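Local coordinates for uncharacterized conserved protein (Methanococcus maripaludis S2, PDB 3C2Q) that catalyses the NAD(+)-dependent conversion of L-ornithine to L-proline with release of ammonia, at residues Val106-Lys112 against Gly322-Asp326; Gly137-Gly142 against Tyr163-Ala169; Ala145-Gly151 against Asp326-Val332; Leu155-Glu160 against Gly229-Cys234. All coordinates share one frame. Residue numbers count along the deposited sequence, not the author numbering.

Contact 1: residues Val106-Lys112 against Gly322-Asp326; sequences VSSEKPK and GVVTD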
loop_
_atom_site.group_PDB
_atom_site.type_symbol
_atom_site.label_atom_id
_atom_site.label_comp_id
_atom_site.label_asym_id
_atom_site.label_seq_id
_atom_site.Cartn_x
_atom_site.Cartn_y
_atom_site.Cartn_z
ATOM N N VAL B 106 12.329 1.923 4.025
ATOM C CA VAL B 106 10.930 2.148 4.365
ATOM C C VAL B 106 10.253 0.783 4.359
ATOM O O VAL B 106 10.116 0.170 3.299
ATOM C CB VAL B 106 10.195 3.057 3.283
ATOM C CG1 VAL B 106 8.637 3.062 3.506
ATOM C CG2 VAL B 106 10.757 4.469 3.241
ATOM N N SER B 107 9.850 0.303 5.529
ATOM C CA SER B 107 9.047 -0.914 5.596
ATOM C C SER B 107 8.401 -0.991 6.966
ATOM O O SER B 107 9.002 -0.604 7.992
ATOM C CB SER B 107 9.923 -2.183 5.442
ATOM O OG SER B 107 9.159 -3.354 5.707
ATOM N N SER B 108 7.198 -1.536 6.995
ATOM C CA SER B 108 6.518 -1.758 8.262
ATOM C C SER B 108 7.168 -2.929 9.061
ATOM O O SER B 108 6.938 -3.039 10.264
ATOM C CB SER B 108 5.038 -2.014 8.006
ATOM O OG SER B 108 4.875 -3.204 7.235
ATOM N N GLU B 109 7.983 -3.767 8.411
ATOM C CA GLU B 109 8.554 -4.952 9.057
ATOM C C GLU B 109 9.841 -4.591 9.809
ATOM O O GLU B 109 10.938 -5.048 9.418
ATOM C CB GLU B 109 8.882 -6.039 8.033
ATOM C CG GLU B 109 7.679 -6.578 7.261
ATOM C CD GLU B 109 8.060 -7.765 6.398
ATOM O OE1 GLU B 109 8.984 -7.645 5.553
ATOM O OE2 GLU B 109 7.421 -8.815 6.596
ATOM N N LYS B 110 9.697 -3.764 10.845
ATOM C CA LYS B 110 10.824 -3.296 11.681
ATOM C C LYS B 110 10.341 -3.194 13.111
ATOM O O LYS B 110 9.190 -2.892 13.331
ATOM C CB LYS B 110 11.372 -1.929 11.208
ATOM C CG LYS B 110 11.845 -1.927 9.694
ATOM C CD LYS B 110 12.534 -0.627 9.302
ATOM C CE LYS B 110 12.870 -0.616 7.782
ATOM N NZ LYS B 110 13.860 -1.704 7.401
ATOM N N PRO B 111 11.218 -3.470 14.099
ATOM C CA PRO B 111 10.767 -3.546 15.508
ATOM C C PRO B 111 10.219 -2.230 16.087
ATOM O O PRO B 111 10.966 -1.239 16.237
ATOM C CB PRO B 111 12.013 -4.064 16.246
ATOM C CG PRO B 111 12.807 -4.813 15.151
ATOM C CD PRO B 111 12.628 -3.861 13.963
ATOM N N LYS B 112 8.915 -2.223 16.375
ATOM C CA LYS B 112 8.218 -0.951 16.667
ATOM C C LYS B 112 8.425 -0.439 18.078
ATOM O O LYS B 112 8.700 0.759 18.290
ATOM C CB LYS B 112 6.729 -1.027 16.322
ATOM C CG LYS B 112 6.434 -1.265 14.830
ATOM C CD LYS B 112 6.830 -0.043 13.957
ATOM C CE LYS B 112 6.984 -0.512 12.479
ATOM N NZ LYS B 112 5.670 -1.146 11.959
ATOM N N GLY B 322 11.772 6.656 8.509
ATOM C CA GLY B 322 10.373 6.334 8.282
ATOM C C GLY B 322 9.920 5.340 9.326
ATOM O O GLY B 322 10.661 4.412 9.675
ATOM N N VAL B 323 8.717 5.541 9.853
ATOM C CA VAL B 323 8.098 4.573 10.775
ATOM C C VAL B 323 6.747 4.219 10.111
ATOM O O VAL B 323 5.797 5.027 10.143
ATOM C CB VAL B 323 7.863 5.159 12.183
ATOM C CG1 VAL B 323 7.223 4.081 13.107
ATOM C CG2 VAL B 323 9.211 5.647 12.820
ATOM N N VAL B 324 6.676 3.046 9.490
ATOM C CA VAL B 324 5.435 2.625 8.786
ATOM C C VAL B 324 4.562 1.894 9.832
ATOM O O VAL B 324 4.813 0.733 10.203
ATOM C CB VAL B 324 5.714 1.808 7.552
ATOM C CG1 VAL B 324 4.391 1.420 6.779
ATOM C CG2 VAL B 324 6.688 2.606 6.584
ATOM N N THR B 325 3.553 2.609 10.330
ATOM C CA THR B 325 2.789 2.068 11.449
ATOM C C THR B 325 1.456 2.790 11.545
ATOM O O THR B 325 1.192 3.730 10.796
ATOM C CB THR B 325 3.575 2.196 12.791
ATOM O OG1 THR B 325 2.897 1.475 13.831
ATOM C CG2 THR B 325 3.682 3.646 13.215
ATOM N N ASP B 326 0.618 2.361 12.486
ATOM C CA ASP B 326 -0.683 2.978 12.718
ATOM C C ASP B 326 -0.425 4.196 13.604
ATOM O O ASP B 326 0.048 4.056 14.727
ATOM C CB ASP B 326 -1.573 1.944 13.401
ATOM C CG ASP B 326 -2.983 2.443 13.655
ATOM O OD1 ASP B 326 -3.178 3.606 14.057
ATOM O OD2 ASP B 326 -3.908 1.640 13.512
HETATM O O HOH W 1 8.775 1.213 9.986
HETATM O O HOH W 2 10.547 2.218 7.642
#
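At the outer edge of the parallel Rossmann sheet, next to the predicted NAD(+) site, the loop leading into helix 112-133 runs beside the end strand 321-324. The two backbones approach to 4.5 Å between the CA atoms of Ser-108 and Val-324, yet no direct main-chain hydrogen bond joins them. Water molecules bridge the gap: one donates to Ser-107 O (2.7 Å) and accepts from Val-324 N (2.8 Å), while a second accepts from Ser-107 N (2.9 Å) and lies 3.0 Å from Gly-322 O. Val-324 points at the loop, its CG2 3.7 Å from Val-106 CG1 and its CG1 3.7 Å from Ser-108 CB. Beyond Ser-108 the loop turns back, with Ser-107 OG accepting from Glu-109 N (3.0 Å) in an ST turn and Glu-109 at the centre of an inverse gamma turn. This brings Lys-112, in the first turn of the helix, over the strand end, where its NZ donates to Val-324 O (2.7 Å) and to Ser-108 O (2.8 Å). The same ammonium forms a salt bridge with Asp-326 of the second subunit, and Thr-325 OG1 also bonds to that aspartate. Lys-112 thus satisfies two carbonyls and a carboxylate at once, so one ammonium ties the loop, the edge strand and the second subunit together.

Contact 2: residues Gly137-Gly142 against Tyr163-Ala169; sequences GIAIVG and YIQAILA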
loop_
_atom_site.group_PDB
_atom_site.type_symbol
_atom_site.label_atom_id
_atom_site.label_comp_id
_atom_site.label_asym_id
_atom_site.label_seq_id
_atom_site.Cartn_x
_atom_site.Cartn_y
_atom_site.Cartn_z
ATOM N N GLY B 137 13.851 22.633 20.057
ATOM C CA GLY B 137 12.533 22.110 20.293
ATOM C C GLY B 137 11.997 21.297 19.118
ATOM O O GLY B 137 12.728 20.941 18.204
ATOM N N ILE B 138 10.720 20.967 19.191
ATOM C CA ILE B 138 10.118 19.966 18.301
ATOM C C ILE B 138 8.929 20.592 17.604
ATOM O O ILE B 138 8.113 21.254 18.245
ATOM C CB ILE B 138 9.617 18.721 19.102
ATOM C CG1 ILE B 138 10.793 18.042 19.818
ATOM C CG2 ILE B 138 8.826 17.728 18.149
ATOM C CD1 ILE B 138 10.413 16.841 20.739
ATOM N N ALA B 139 8.823 20.377 16.292
ATOM C CA ALA B 139 7.589 20.712 15.586
ATOM C C ALA B 139 6.874 19.424 15.143
ATOM O O ALA B 139 7.528 18.427 14.787
ATOM C CB ALA B 139 7.874 21.600 14.359
ATOM N N ILE B 140 5.547 19.473 15.162
ATOM C CA ILE B 140 4.694 18.379 14.656
ATOM C C ILE B 140 4.051 18.833 13.383
ATOM O O ILE B 140 3.518 19.966 13.287
ATOM C CB ILE B 140 3.548 18.004 15.660
ATOM C CG1 ILE B 140 4.107 17.514 17.002
ATOM C CG2 ILE B 140 2.541 16.993 15.046
ATOM C CD1 ILE B 140 5.049 16.289 16.944
ATOM N N VAL B 141 4.067 17.943 12.404
ATOM C CA VAL B 141 3.350 18.172 11.172
ATOM C C VAL B 141 2.281 17.079 11.160
ATOM O O VAL B 141 2.616 15.900 11.305
ATOM C CB VAL B 141 4.331 18.037 9.955
ATOM C CG1 VAL B 141 3.622 18.203 8.657
ATOM C CG2 VAL B 141 5.468 19.078 10.051
ATOM N N GLY B 142 1.008 17.437 10.998
ATOM C CA GLY B 142 -0.012 16.409 11.198
ATOM C C GLY B 142 -1.209 16.470 10.278
ATOM O O GLY B 142 -1.583 17.558 9.807
ATOM N N TYR B 163 6.270 19.166 25.281
ATOM C CA TYR B 163 7.126 18.549 24.246
ATOM C C TYR B 163 7.089 19.239 22.875
ATOM O O TYR B 163 8.005 19.074 22.073
ATOM C CB TYR B 163 6.797 17.059 24.050
ATOM C CG TYR B 163 7.186 16.194 25.206
ATOM C CD1 TYR B 163 8.481 15.705 25.340
ATOM C CD2 TYR B 163 6.260 15.879 26.178
ATOM C CE1 TYR B 163 8.836 14.918 26.443
ATOM C CE2 TYR B 163 6.599 15.082 27.267
ATOM C CZ TYR B 163 7.877 14.615 27.390
ATOM O OH TYR B 163 8.169 13.817 28.493
ATOM N N ILE B 164 6.042 20.006 22.612
ATOM C CA ILE B 164 5.748 20.481 21.269
ATOM C C ILE B 164 5.873 21.998 21.178
ATOM O O ILE B 164 5.125 22.685 21.839
ATOM C CB ILE B 164 4.286 20.072 20.844
ATOM C CG1 ILE B 164 4.020 18.559 21.058
ATOM C CG2 ILE B 164 3.992 20.517 19.426
ATOM C CD1 ILE B 164 5.095 17.665 20.520
ATOM N N GLN B 165 6.761 22.510 20.315
ATOM C CA GLN B 165 6.934 23.973 20.158
ATOM C C GLN B 165 6.243 24.583 18.929
ATOM O O GLN B 165 6.173 25.804 18.773
ATOM C CB GLN B 165 8.425 24.330 20.197
ATOM C CG GLN B 165 9.066 24.249 21.607
ATOM C CD GLN B 165 9.033 22.860 22.246
ATOM O OE1 GLN B 165 9.616 21.907 21.725
ATOM N NE2 GLN B 165 8.337 22.738 23.383
ATOM N N ALA B 166 5.695 23.738 18.052
ATOM C CA ALA B 166 4.956 24.230 16.915
ATOM C C ALA B 166 4.139 23.107 16.316
ATOM O O ALA B 166 4.556 21.944 16.377
ATOM C CB ALA B 166 5.911 24.842 15.817
ATOM N N ILE B 167 3.006 23.472 15.715
ATOM C CA ILE B 167 2.179 22.523 14.920
ATOM C C ILE B 167 1.850 23.097 13.557
ATOM O O ILE B 167 1.322 24.206 13.445
ATOM C CB ILE B 167 0.847 22.130 15.634
ATOM C CG1 ILE B 167 1.155 21.366 16.937
ATOM C CG2 ILE B 167 -0.053 21.264 14.679
ATOM C CD1 ILE B 167 -0.080 20.814 17.651
ATOM N N LEU B 168 2.187 22.356 12.505
ATOM C CA LEU B 168 1.836 22.727 11.158
ATOM C C LEU B 168 0.806 21.715 10.670
ATOM O O LEU B 168 1.034 20.513 10.793
ATOM C CB LEU B 168 3.079 22.671 10.270
ATOM C CG LEU B 168 4.304 23.416 10.804
ATOM C CD1 LEU B 168 5.424 23.323 9.784
ATOM C CD2 LEU B 168 3.946 24.873 11.076
ATOM N N ALA B 169 -0.313 22.184 10.139
ATOM C CA ALA B 169 -1.392 21.265 9.768
ATOM C C ALA B 169 -2.300 22.028 8.828
ATOM O O ALA B 169 -1.894 23.090 8.316
ATOM C CB ALA B 169 -2.138 20.771 11.028
#
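Ile-140 lies at the apolar centre of this pair of parallel strands, its CG1 3.7 Å from Ile-164 CD1 and its CB 4.3 Å from Ile-167 CG1; Leu-155 and Val-159 of helix 152-160 pack over this face. The other face carries Ala-139 against Ala-166 (CB to CB, 4.1 Å) and Val-141 against Leu-168 (CG2 to CD1, 4.3 Å). Between the faces, regular parallel hydrogen bonds run from Ile-140 N to Ala-166 O (2.9 Å), from Leu-168 N to Ile-140 O (2.8 Å) and from Gly-142 N to Leu-168 O (3.1 Å). The short axes are 4.7 Å apart and inclined by 19°. Toward Gly-137 the pattern changes. Gln-165 N bonds to Ile-138 O (2.8 Å), and Gln-165 folds its amide back so that OE1 accepts from Ile-138 N (2.9 Å). Gly-137 CA lies 3.3 Å from that OE1, where a CB would clash. The strands are linked through helices 145-148 and 152-160, the first beta-alpha-beta crossover of the Rossmann domain. The facing main-chain groups of the two strands are therefore satisfied by strand pairing along the centre, with a glutamine side chain standing in for a backbone acceptor at the Gly-137 end.

Contact 3: residues Ala145-Gly151 against Asp326-Val332; sequences AIIHTGG and DVGVFLV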
loop_
_atom_site.group_PDB
_atom_site.type_symbol
_atom_site.label_atom_id
_atom_site.label_comp_id
_atom_site.label_asym_id
_atom_site.label_seq_id
_atom_site.Cartn_x
_atom_site.Cartn_y
_atom_site.Cartn_z
ATOM N N ALA B 145 -5.942 12.169 10.143
ATOM C CA ALA B 145 -5.966 10.779 10.607
ATOM C C ALA B 145 -5.528 10.606 12.044
ATOM O O ALA B 145 -5.891 9.613 12.697
ATOM C CB ALA B 145 -5.130 9.841 9.676
ATOM N N ILE B 146 -4.736 11.551 12.548
ATOM C CA ILE B 146 -4.367 11.566 13.958
ATOM C C ILE B 146 -5.648 11.494 14.766
ATOM O O ILE B 146 -5.726 10.743 15.739
ATOM C CB ILE B 146 -3.600 12.862 14.349
ATOM C CG1 ILE B 146 -2.192 12.866 13.719
ATOM C CG2 ILE B 146 -3.466 12.981 15.902
ATOM C CD1 ILE B 146 -1.580 14.294 13.735
ATOM N N ILE B 147 -6.649 12.282 14.357
ATOM C CA ILE B 147 -7.913 12.361 15.102
ATOM C C ILE B 147 -8.786 11.142 14.825
ATOM O O ILE B 147 -9.305 10.491 15.760
ATOM C CB ILE B 147 -8.735 13.676 14.796
ATOM C CG1 ILE B 147 -7.837 14.916 14.828
ATOM C CG2 ILE B 147 -9.897 13.823 15.811
ATOM C CD1 ILE B 147 -6.976 15.077 16.148
ATOM N N HIS B 148 -8.924 10.801 13.540
ATOM C CA HIS B 148 -9.764 9.661 13.170
ATOM C C HIS B 148 -9.347 8.375 13.831
ATOM O O HIS B 148 -10.203 7.551 14.129
ATOM C CB HIS B 148 -9.774 9.418 11.642
ATOM C CG HIS B 148 -10.108 10.628 10.838
ATOM N ND1 HIS B 148 -10.950 11.630 11.292
ATOM C CD2 HIS B 148 -9.683 11.013 9.610
ATOM C CE1 HIS B 148 -11.035 12.575 10.374
ATOM N NE2 HIS B 148 -10.290 12.218 9.333
ATOM N N THR B 149 -8.045 8.198 14.051
ATOM C CA THR B 149 -7.518 6.937 14.626
ATOM C C THR B 149 -7.415 6.941 16.159
ATOM O O THR B 149 -6.922 5.972 16.749
ATOM C CB THR B 149 -6.115 6.606 14.057
ATOM O OG1 THR B 149 -5.210 7.650 14.404
ATOM C CG2 THR B 149 -6.152 6.451 12.568
ATOM N N GLY B 150 -7.888 8.010 16.798
ATOM C CA GLY B 150 -7.918 8.071 18.277
ATOM C C GLY B 150 -6.611 8.524 18.883
ATOM O O GLY B 150 -6.408 8.367 20.089
ATOM N N GLY B 151 -5.735 9.113 18.056
ATOM C CA GLY B 151 -4.463 9.633 18.518
ATOM C C GLY B 151 -4.515 11.062 19.058
ATOM O O GLY B 151 -3.533 11.544 19.565
ATOM N N ASP B 326 0.618 2.361 12.486
ATOM C CA ASP B 326 -0.683 2.978 12.718
ATOM C C ASP B 326 -0.425 4.196 13.604
ATOM O O ASP B 326 0.048 4.056 14.727
ATOM C CB ASP B 326 -1.573 1.944 13.401
ATOM C CG ASP B 326 -2.983 2.443 13.655
ATOM O OD1 ASP B 326 -3.178 3.606 14.057
ATOM O OD2 ASP B 326 -3.908 1.640 13.512
ATOM N N VAL B 327 -0.747 5.397 13.111
ATOM C CA VAL B 327 -0.417 6.605 13.838
ATOM C C VAL B 327 -1.158 6.706 15.186
ATOM O O VAL B 327 -0.585 7.200 16.160
ATOM C CB VAL B 327 -0.648 7.907 12.975
ATOM C CG1 VAL B 327 -2.143 8.211 12.782
ATOM C CG2 VAL B 327 0.039 9.111 13.619
ATOM N N GLY B 328 -2.414 6.253 15.222
ATOM C CA GLY B 328 -3.225 6.355 16.429
ATOM C C GLY B 328 -2.685 5.474 17.557
ATOM O O GLY B 328 -2.590 5.925 18.684
ATOM N N VAL B 329 -2.286 4.245 17.241
ATOM C CA VAL B 329 -1.664 3.363 18.230
ATOM C C VAL B 329 -0.265 3.856 18.595
ATOM O O VAL B 329 0.099 3.902 19.767
ATOM C CB VAL B 329 -1.633 1.897 17.752
ATOM C CG1 VAL B 329 -1.173 0.969 18.914
ATOM C CG2 VAL B 329 -3.046 1.478 17.258
ATOM N N PHE B 330 0.525 4.204 17.583
ATOM C CA PHE B 330 1.819 4.807 17.796
ATOM C C PHE B 330 1.790 5.972 18.802
ATOM O O PHE B 330 2.603 5.993 19.732
ATOM C CB PHE B 330 2.395 5.273 16.431
ATOM C CG PHE B 330 3.666 6.082 16.553
ATOM C CD1 PHE B 330 4.915 5.455 16.613
ATOM C CD2 PHE B 330 3.618 7.463 16.603
ATOM C CE1 PHE B 330 6.102 6.219 16.727
ATOM C CE2 PHE B 330 4.806 8.235 16.733
ATOM C CZ PHE B 330 6.029 7.605 16.792
ATOM N N LEU B 331 0.880 6.939 18.614
ATOM C CA LEU B 331 0.793 8.094 19.531
ATOM C C LEU B 331 0.442 7.680 20.953
ATOM O O LEU B 331 0.981 8.244 21.907
ATOM C CB LEU B 331 -0.175 9.188 19.021
ATOM C CG LEU B 331 0.340 9.962 17.785
ATOM C CD1 LEU B 331 -0.779 10.795 17.171
ATOM C CD2 LEU B 331 1.553 10.839 18.120
ATOM N N VAL B 332 -0.429 6.695 21.094
ATOM C CA VAL B 332 -0.851 6.204 22.453
ATOM C C VAL B 332 0.334 5.566 23.171
ATOM O O VAL B 332 0.636 5.884 24.350
ATOM C CB VAL B 332 -2.089 5.255 22.347
ATOM C CG1 VAL B 332 -2.406 4.605 23.712
ATOM C CG2 VAL B 332 -3.332 6.066 21.856
#
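Asp-326 opens helix 327-342 as its N-cap, with OD1 accepting weak bonds from Gly-328 N (3.0 Å) and Val-329 N (3.4 Å), while its OD2 turns to Thr-325 and Lys-112 of the second subunit. Val-327 follows, directed at the short helix 145-148: its CG1 lies 3.5 Å from Thr-149 OG1 and 4.0 Å from Ala-145 O. Both Asp-326 and Val-327 probably bind NAD(+), and an imidazole, probably from the crystallisation liquor, lies beside Val-327, consistent with a pocket here. At Gly-328 the backbones come closest, CA to CA 4.1 Å from Gly-151. Here the short helix ends in a Schellman motif, with Gly-151 N bonded to Ile-146 O (2.8 Å) and Gly-150 at positive phi. Thr-149 OG1 sits 3.1 Å from Gly-328 CA, but its own hydrogen bond goes to Ala-145 O (2.7 Å). A CB on Gly-328 would collide with Thr-149 O, and one on Gly-151 with Leu-331. One turn on, Leu-331 CD1 meets Ile-146 CG2 and Gly-151 O, both at 3.7 Å, on a surface shared with Leu-280 of strand 276-280. Val-332 completes the row, its CG2 4.2 Å from Gly-150 O. No hydrogen bond crosses between the segments; each satisfies much of its own main chain, and Gly-328 and Gly-151 allow a close fit beside the predicted cofactor site, with apolar contacts at Ile-146 and Leu-331.

Contact 4: residues Leu155-Glu160 against Gly229-Cys234; sequences LAKMVE and GIMYQC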
loop_
_atom_site.group_PDB
_atom_site.type_symbol
_atom_site.label_atom_id
_atom_site.label_comp_id
_atom_site.label_asym_id
_atom_site.label_seq_id
_atom_site.Cartn_x
_atom_site.Cartn_y
_atom_site.Cartn_z
ATOM N N LEU B 155 -1.674 13.274 21.482
ATOM C CA LEU B 155 -0.937 14.424 20.961
ATOM C C LEU B 155 -1.226 15.670 21.789
ATOM O O LEU B 155 -0.307 16.435 22.092
ATOM C CB LEU B 155 -1.263 14.689 19.492
ATOM C CG LEU B 155 -0.556 15.894 18.866
ATOM C CD1 LEU B 155 0.955 15.819 19.102
ATOM C CD2 LEU B 155 -0.888 15.972 17.371
ATOM N N ALA B 156 -2.485 15.863 22.173
ATOM C CA ALA B 156 -2.838 17.037 23.013
ATOM C C ALA B 156 -2.071 17.024 24.343
ATOM O O ALA B 156 -1.587 18.052 24.816
ATOM C CB ALA B 156 -4.346 17.072 23.266
ATOM N N LYS B 157 -1.965 15.850 24.944
ATOM C CA LYS B 157 -1.148 15.668 26.137
ATOM C C LYS B 157 0.342 16.016 25.967
ATOM O O LYS B 157 0.954 16.636 26.865
ATOM C CB LYS B 157 -1.355 14.259 26.704
ATOM C CG LYS B 157 -0.641 13.998 28.039
ATOM C CD LYS B 157 -1.119 14.914 29.140
ATOM C CE LYS B 157 -2.520 14.552 29.571
ATOM N NZ LYS B 157 -2.854 15.225 30.877
HETATM N N MSE B 158 0.940 15.649 24.831
HETATM C CA MSE B 158 2.327 16.029 24.555
HETATM C C MSE B 158 2.475 17.545 24.490
HETATM O O MSE B 158 3.469 18.079 24.978
HETATM C CB MSE B 158 2.860 15.373 23.263
HETATM C CG MSE B 158 2.903 13.862 23.361
HETATM SE SE MSE B 158 3.216 13.068 21.554
HETATM C CE MSE B 158 2.632 11.242 21.990
ATOM N N VAL B 159 1.510 18.223 23.879
ATOM C CA VAL B 159 1.477 19.696 23.870
ATOM C C VAL B 159 1.383 20.234 25.316
ATOM O O VAL B 159 2.202 21.066 25.727
ATOM C CB VAL B 159 0.298 20.242 23.036
ATOM C CG1 VAL B 159 0.299 21.761 23.032
ATOM C CG2 VAL B 159 0.382 19.741 21.544
ATOM N N GLU B 160 0.422 19.700 26.076
ATOM C CA GLU B 160 0.220 20.055 27.481
ATOM C C GLU B 160 1.510 19.889 28.290
ATOM O O GLU B 160 1.874 20.775 29.083
ATOM C CB GLU B 160 -0.948 19.226 28.053
ATOM C CG GLU B 160 -1.284 19.529 29.509
ATOM C CD GLU B 160 -2.454 18.720 30.048
ATOM O OE1 GLU B 160 -3.027 17.831 29.331
ATOM O OE2 GLU B 160 -2.832 19.012 31.211
ATOM N N GLY B 229 -8.387 19.407 23.957
ATOM C CA GLY B 229 -7.914 18.960 22.640
ATOM C C GLY B 229 -6.602 19.636 22.262
ATOM O O GLY B 229 -5.988 20.393 23.042
ATOM N N ILE B 230 -6.143 19.343 21.049
ATOM C CA ILE B 230 -4.844 19.815 20.584
ATOM C C ILE B 230 -4.808 21.341 20.439
ATOM O O ILE B 230 -3.880 21.976 20.929
ATOM C CB ILE B 230 -4.477 19.149 19.227
ATOM C CG1 ILE B 230 -4.326 17.630 19.379
ATOM C CG2 ILE B 230 -3.191 19.793 18.664
ATOM C CD1 ILE B 230 -4.625 16.838 18.017
HETATM N N MSE B 231 -5.779 21.916 19.740
HETATM C CA MSE B 231 -5.788 23.355 19.473
HETATM C C MSE B 231 -5.966 24.115 20.809
HETATM O O MSE B 231 -5.284 25.112 21.050
HETATM C CB MSE B 231 -6.920 23.729 18.501
HETATM C CG MSE B 231 -6.944 22.926 17.177
HETATM SE SE MSE B 231 -5.117 22.905 16.405
HETATM C CE MSE B 231 -5.010 24.711 15.961
ATOM N N TYR B 232 -6.851 23.611 21.665
ATOM C CA TYR B 232 -6.977 24.122 23.048
ATOM C C TYR B 232 -5.635 24.162 23.790
ATOM O O TYR B 232 -5.239 25.200 24.333
ATOM C CB TYR B 232 -8.000 23.303 23.828
ATOM C CG TYR B 232 -8.059 23.625 25.315
ATOM C CD1 TYR B 232 -8.890 24.648 25.799
ATOM C CD2 TYR B 232 -7.288 22.906 26.236
ATOM C CE1 TYR B 232 -8.945 24.940 27.183
ATOM C CE2 TYR B 232 -7.339 23.191 27.627
ATOM C CZ TYR B 232 -8.175 24.212 28.077
ATOM O OH TYR B 232 -8.222 24.502 29.429
ATOM N N GLN B 233 -4.911 23.053 23.804
ATOM C CA GLN B 233 -3.629 23.048 24.459
ATOM C C GLN B 233 -2.618 24.005 23.833
ATOM O O GLN B 233 -1.750 24.521 24.552
ATOM C CB GLN B 233 -3.038 21.653 24.578
ATOM C CG GLN B 233 -3.848 20.740 25.502
ATOM C CD GLN B 233 -3.810 21.145 26.975
ATOM O OE1 GLN B 233 -2.941 21.912 27.413
ATOM N NE2 GLN B 233 -4.767 20.622 27.743
ATOM N N CYS B 234 -2.704 24.220 22.523
ATOM C CA CYS B 234 -1.816 25.199 21.876
ATOM C C CYS B 234 -2.123 26.610 22.399
ATOM O O CYS B 234 -1.200 27.372 22.705
ATOM C CB CYS B 234 -1.946 25.168 20.345
ATOM S SG CYS B 234 -1.166 23.690 19.600
#
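Leu-155, buried, sets CD2 3.9 Å from Ile-230 CD1 and also packs on Ile-146 of helix 145-148. Ala-156 comes next and faces helix 230-237 directly. Its small CB rests 3.6 Å from both Gly-229 C and Ile-230 N, so that the CA atoms of Ala-156 and Ile-230 approach to 4.2 Å, while Ala-156 O lies 3.6 Å from Gln-233 CG. One turn further, Val-159 places CG1 3.7 Å from Gln-233 CB and 4.2 Å from Cys-234 SG, in a patch that also includes Ile-167 of strand 166-170. At the more open border, Glu-160 CB touches Gln-233 OE1 at 3.4 Å, and the Glu-160 carboxylate turns back along its own helix to a salt bridge, OE1 to Lys-157 NZ (3.0 Å). The segments run almost parallel, 7° apart with axes 8.5 Å from each other, as two neighbouring helices on one side of the Rossmann sheet. Gly-229 forms the N-cap of the second helix, and Asp-177 accepts from Ile-230 N and Met-231 N. With no hydrogen bond between the segments, the helices are joined by apolar packing and the aliphatic part of Gln-233, while Lys-157 and Glu-160 pair with each other at the more exposed border.

From the N terminus, the 106-112 loop enters the Rossmann domain and meets 322-326 in contact 1, closing a loop of about 210 residues that encloses contacts 2 and 4. Contact 2 closes the short crossover between the first two strands of the parallel sheet. Contact 3 begins just after strand 138-142 and returns to the C-terminal helix, so it crosses both contact 1, with which it shares Asp-326, and contact 2. Contact 4 lies within the span of contact 3 and crosses contact 2; Ile-167 meets Ile-230 and Cys-234, and Ile-147 packs on Ile-230. Contact 2 pairs strands, contacts 3 and 4 pack helices against one another, and contacts 1 and 3 reach the second subunit.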